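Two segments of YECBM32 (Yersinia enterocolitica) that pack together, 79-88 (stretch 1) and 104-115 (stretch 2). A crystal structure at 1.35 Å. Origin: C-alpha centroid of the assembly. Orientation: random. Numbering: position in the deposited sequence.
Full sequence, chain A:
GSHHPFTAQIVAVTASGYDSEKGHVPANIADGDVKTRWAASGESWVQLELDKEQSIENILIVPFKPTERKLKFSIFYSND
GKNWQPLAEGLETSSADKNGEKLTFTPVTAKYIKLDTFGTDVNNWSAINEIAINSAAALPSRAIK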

# COMPACT_ATOMS: atom_id res chain seq x y z
N ASN A 79 3.48 -9.78 -12.87
CA ASN A 79 4.66 -10.59 -12.82
C ASN A 79 5.89 -9.95 -13.46
O ASN A 79 7.01 -10.34 -13.16
CB ASN A 79 4.40 -11.94 -13.47
CG ASN A 79 3.54 -12.83 -12.63
OD1 ASN A 79 3.56 -12.75 -11.40
ND2 ASN A 79 2.78 -13.72 -13.28
N ASP A 80 5.66 -9.04 -14.39
CA ASP A 80 6.75 -8.39 -15.13
C ASP A 80 7.06 -6.93 -14.77
O ASP A 80 8.08 -6.38 -15.21
CB ASP A 80 6.56 -8.55 -16.63
CG ASP A 80 5.36 -7.84 -17.19
OD1 ASP A 80 4.68 -7.08 -16.46
OD2 ASP A 80 5.02 -8.06 -18.39
N GLY A 81 6.20 -6.30 -13.97
CA GLY A 81 6.41 -4.90 -13.60
C GLY A 81 6.07 -3.92 -14.72
O GLY A 81 6.37 -2.74 -14.55
N LYS A 82 5.46 -4.40 -15.81
CA LYS A 82 5.12 -3.58 -16.99
C LYS A 82 3.66 -3.68 -17.38
O LYS A 82 3.07 -2.72 -17.92
CB LYS A 82 5.98 -4.05 -18.19
CG LYS A 82 7.49 -3.98 -17.99
CD LYS A 82 8.21 -4.33 -19.31
CE LYS A 82 9.73 -4.06 -19.25
NZ LYS A 82 10.28 -4.09 -17.84
N ASN A 83 3.04 -4.83 -17.12
CA ASN A 83 1.66 -5.11 -17.49
C ASN A 83 0.93 -5.42 -16.20
O ASN A 83 1.30 -6.33 -15.48
CB ASN A 83 1.59 -6.28 -18.47
CG ASN A 83 2.15 -5.92 -19.81
OD1 ASN A 83 1.49 -5.22 -20.55
ND2 ASN A 83 3.37 -6.36 -20.11
N TRP A 84 -0.10 -4.64 -15.92
CA TRP A 84 -0.78 -4.63 -14.64
C TRP A 84 -2.22 -5.07 -14.77
O TRP A 84 -2.91 -4.73 -15.74
CB TRP A 84 -0.73 -3.21 -14.05
CG TRP A 84 0.66 -2.71 -13.84
CD1 TRP A 84 1.40 -1.96 -14.69
CD2 TRP A 84 1.54 -3.02 -12.73
NE1 TRP A 84 2.65 -1.76 -14.20
CE2 TRP A 84 2.78 -2.42 -13.01
CE3 TRP A 84 1.40 -3.74 -11.52
CZ2 TRP A 84 3.86 -2.51 -12.13
CZ3 TRP A 84 2.47 -3.83 -10.67
CH2 TRP A 84 3.68 -3.22 -10.98
N GLN A 85 -2.68 -5.80 -13.75
CA GLN A 85 -4.06 -6.15 -13.55
C GLN A 85 -4.56 -5.62 -12.22
O GLN A 85 -3.83 -5.62 -11.22
CB GLN A 85 -4.24 -7.66 -13.59
CG GLN A 85 -4.06 -8.24 -15.01
CD GLN A 85 -4.50 -9.70 -15.05
OE1 GLN A 85 -3.73 -10.52 -14.70
NE2 GLN A 85 -5.79 -9.96 -15.31
N PRO A 86 -5.79 -5.14 -12.16
CA PRO A 86 -6.29 -4.61 -10.91
C PRO A 86 -6.72 -5.66 -9.93
O PRO A 86 -7.42 -6.64 -10.32
CB PRO A 86 -7.48 -3.78 -11.34
CG PRO A 86 -7.92 -4.44 -12.52
CD PRO A 86 -6.76 -5.00 -13.25
N LEU A 87 -6.35 -5.45 -8.66
CA LEU A 87 -7.03 -6.13 -7.56
C LEU A 87 -8.27 -5.39 -7.17
O LEU A 87 -9.29 -6.04 -6.87
CB LEU A 87 -6.17 -6.25 -6.35
CG LEU A 87 -5.01 -7.22 -6.36
CD1 LEU A 87 -4.24 -7.18 -5.04
CD2 LEU A 87 -5.51 -8.67 -6.67
N ALA A 88 -8.22 -4.06 -7.17
CA ALA A 88 -9.34 -3.17 -6.95
C ALA A 88 -8.95 -1.75 -7.30
O ALA A 88 -7.81 -1.34 -7.11
CB ALA A 88 -9.82 -3.26 -5.48
N THR A 104 -8.50 -8.16 1.60
CA THR A 104 -8.51 -9.52 1.03
C THR A 104 -9.20 -9.53 -0.33
O THR A 104 -9.93 -8.62 -0.66
CB THR A 104 -9.17 -10.53 1.97
OG1 THR A 104 -10.54 -10.18 2.18
CG2 THR A 104 -8.51 -10.56 3.32
N PHE A 105 -8.96 -10.60 -1.09
CA PHE A 105 -9.32 -10.65 -2.48
C PHE A 105 -9.04 -12.08 -2.95
O PHE A 105 -8.33 -12.85 -2.29
CB PHE A 105 -8.51 -9.66 -3.32
CG PHE A 105 -7.08 -9.53 -2.87
CD1 PHE A 105 -6.13 -10.45 -3.26
CD2 PHE A 105 -6.69 -8.53 -2.00
CE1 PHE A 105 -4.81 -10.35 -2.82
CE2 PHE A 105 -5.43 -8.43 -1.54
CZ PHE A 105 -4.46 -9.35 -1.95
N THR A 106 -9.63 -12.43 -4.07
CA THR A 106 -9.31 -13.71 -4.72
C THR A 106 -7.79 -13.80 -4.87
O THR A 106 -7.18 -12.88 -5.47
CB THR A 106 -9.94 -13.74 -6.11
OG1 THR A 106 -11.37 -13.86 -5.99
CG2 THR A 106 -9.47 -14.95 -6.87
N PRO A 107 -7.16 -14.85 -4.39
CA PRO A 107 -5.70 -14.93 -4.51
C PRO A 107 -5.22 -14.90 -5.93
O PRO A 107 -5.80 -15.47 -6.83
CB PRO A 107 -5.35 -16.23 -3.81
CG PRO A 107 -6.48 -16.41 -2.82
CD PRO A 107 -7.68 -15.90 -3.48
N VAL A 108 -4.08 -14.22 -6.09
CA VAL A 108 -3.39 -14.06 -7.37
C VAL A 108 -1.93 -14.45 -7.20
O VAL A 108 -1.43 -14.58 -6.10
CB VAL A 108 -3.48 -12.60 -7.90
CG1 VAL A 108 -4.93 -12.16 -8.02
CG2 VAL A 108 -2.71 -11.64 -7.03
N THR A 109 -1.25 -14.65 -8.33
CA THR A 109 0.18 -14.81 -8.37
C THR A 109 0.79 -13.50 -8.84
O THR A 109 0.37 -12.91 -9.84
CB THR A 109 0.52 -15.93 -9.34
OG1 THR A 109 0.09 -17.17 -8.75
CG2 THR A 109 2.02 -16.03 -9.56
N ALA A 110 1.80 -13.02 -8.10
CA ALA A 110 2.45 -11.77 -8.47
C ALA A 110 3.88 -11.72 -7.95
O ALA A 110 4.18 -12.34 -6.92
CB ALA A 110 1.67 -10.57 -7.94
N LYS A 111 4.73 -10.97 -8.66
CA LYS A 111 6.03 -10.54 -8.15
C LYS A 111 6.01 -9.07 -7.72
O LYS A 111 6.80 -8.67 -6.92
CB LYS A 111 7.13 -10.76 -9.18
CG LYS A 111 8.51 -10.43 -8.71
CD LYS A 111 9.51 -10.92 -9.75
CE LYS A 111 10.90 -10.46 -9.47
NZ LYS A 111 11.80 -10.94 -10.56
N TYR A 112 5.07 -8.29 -8.26
CA TYR A 112 4.99 -6.86 -7.99
C TYR A 112 3.57 -6.49 -7.60
O TYR A 112 2.58 -6.96 -8.21
CB TYR A 112 5.35 -6.01 -9.20
CG TYR A 112 6.71 -6.30 -9.78
CD1 TYR A 112 7.83 -5.57 -9.41
CD2 TYR A 112 6.88 -7.25 -10.77
CE1 TYR A 112 9.07 -5.85 -9.97
CE2 TYR A 112 8.12 -7.50 -11.33
CZ TYR A 112 9.21 -6.78 -10.93
OH TYR A 112 10.46 -7.04 -11.49
N ILE A 113 3.48 -5.62 -6.61
CA ILE A 113 2.22 -5.00 -6.20
C ILE A 113 2.43 -3.51 -6.31
O ILE A 113 3.35 -2.98 -5.72
CB ILE A 113 1.81 -5.42 -4.76
CG1 ILE A 113 1.58 -6.96 -4.66
CG2 ILE A 113 0.60 -4.61 -4.27
CD1 ILE A 113 0.30 -7.40 -5.31
N LYS A 114 1.51 -2.82 -6.97
CA LYS A 114 1.61 -1.37 -7.13
C LYS A 114 0.36 -0.72 -6.63
O LYS A 114 -0.73 -1.12 -7.02
CB LYS A 114 1.90 -1.00 -8.57
CG LYS A 114 2.07 0.54 -8.79
CD LYS A 114 2.59 0.82 -10.21
CE LYS A 114 1.61 0.61 -11.34
NZ LYS A 114 0.88 1.86 -11.77
N LEU A 115 0.49 0.30 -5.78
CA LEU A 115 -0.62 1.13 -5.37
C LEU A 115 -0.52 2.45 -6.11
O LEU A 115 0.51 3.11 -6.05
CB LEU A 115 -0.63 1.41 -3.87
CG LEU A 115 -1.20 0.30 -2.99
CD1 LEU A 115 -0.32 -0.89 -3.01
CD2 LEU A 115 -1.35 0.79 -1.57

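Residues 79-88 and 104-115 pack mainly through the fit of side chains, burying 591 Å² counted over both sides; no clear hydrogen bond joins them. At one end Leu 87, buried and pointing toward stretch 2, is the bump that fills a hollow lined by Phe 105 and Val 108. With chi1 in m and chi2 in t, its two methyls are splayed between these neighbours: CD1 sits over the face of the Phe 105 ring, 3.8 Å from the ring centroid, while CD2 meets Val 108 CG1 at 3.8 Å. A branched aliphatic side chain suits this site, since each methyl finds an apolar surface.

Further along, Trp 84 offers a broad flat surface, and Lys 114 lies across it. Lys 114 CB is 3.6 Å from Trp 84 CZ3, and the chain then bends at chi3 (72°, p), which carries CE to 3.8 Å from the centroid of the Trp 84 five-membered ring. NZ follows at 4.7 Å from the same centroid, almost on the ring normal, in a cation-pi contact. The long lysine thus supplies both methylenes and charge to one indole face. The six-membered end of the indole also reaches Tyr 112, with Trp 84 CH2 3.7 Å from Tyr 112 CB.

The Tyr 112 ring in turn packs against the turn at Gly 81, whose CA lies over its face, 4.0 Å from the ring centroid. Here the absence of a side chain matters: an ideal CB on Gly 81 would come within a tight 3.3 Å of Tyr 112 CZ, and the positive phi (76°) independently favours glycine. Asp 80 steadies this turn from within, its OD1 accepting hydrogen bonds from the backbone N of Lys 82 and of Asn 83, both at 2.9 Å.

At the more exposed end, Asn 79 starts with CA-to-CB pointing away, but its side chain (chi1 m) brings its amide end back to stretch 2, where Asn 79 OD1 lies 3.3 Å from Ala 110 CA.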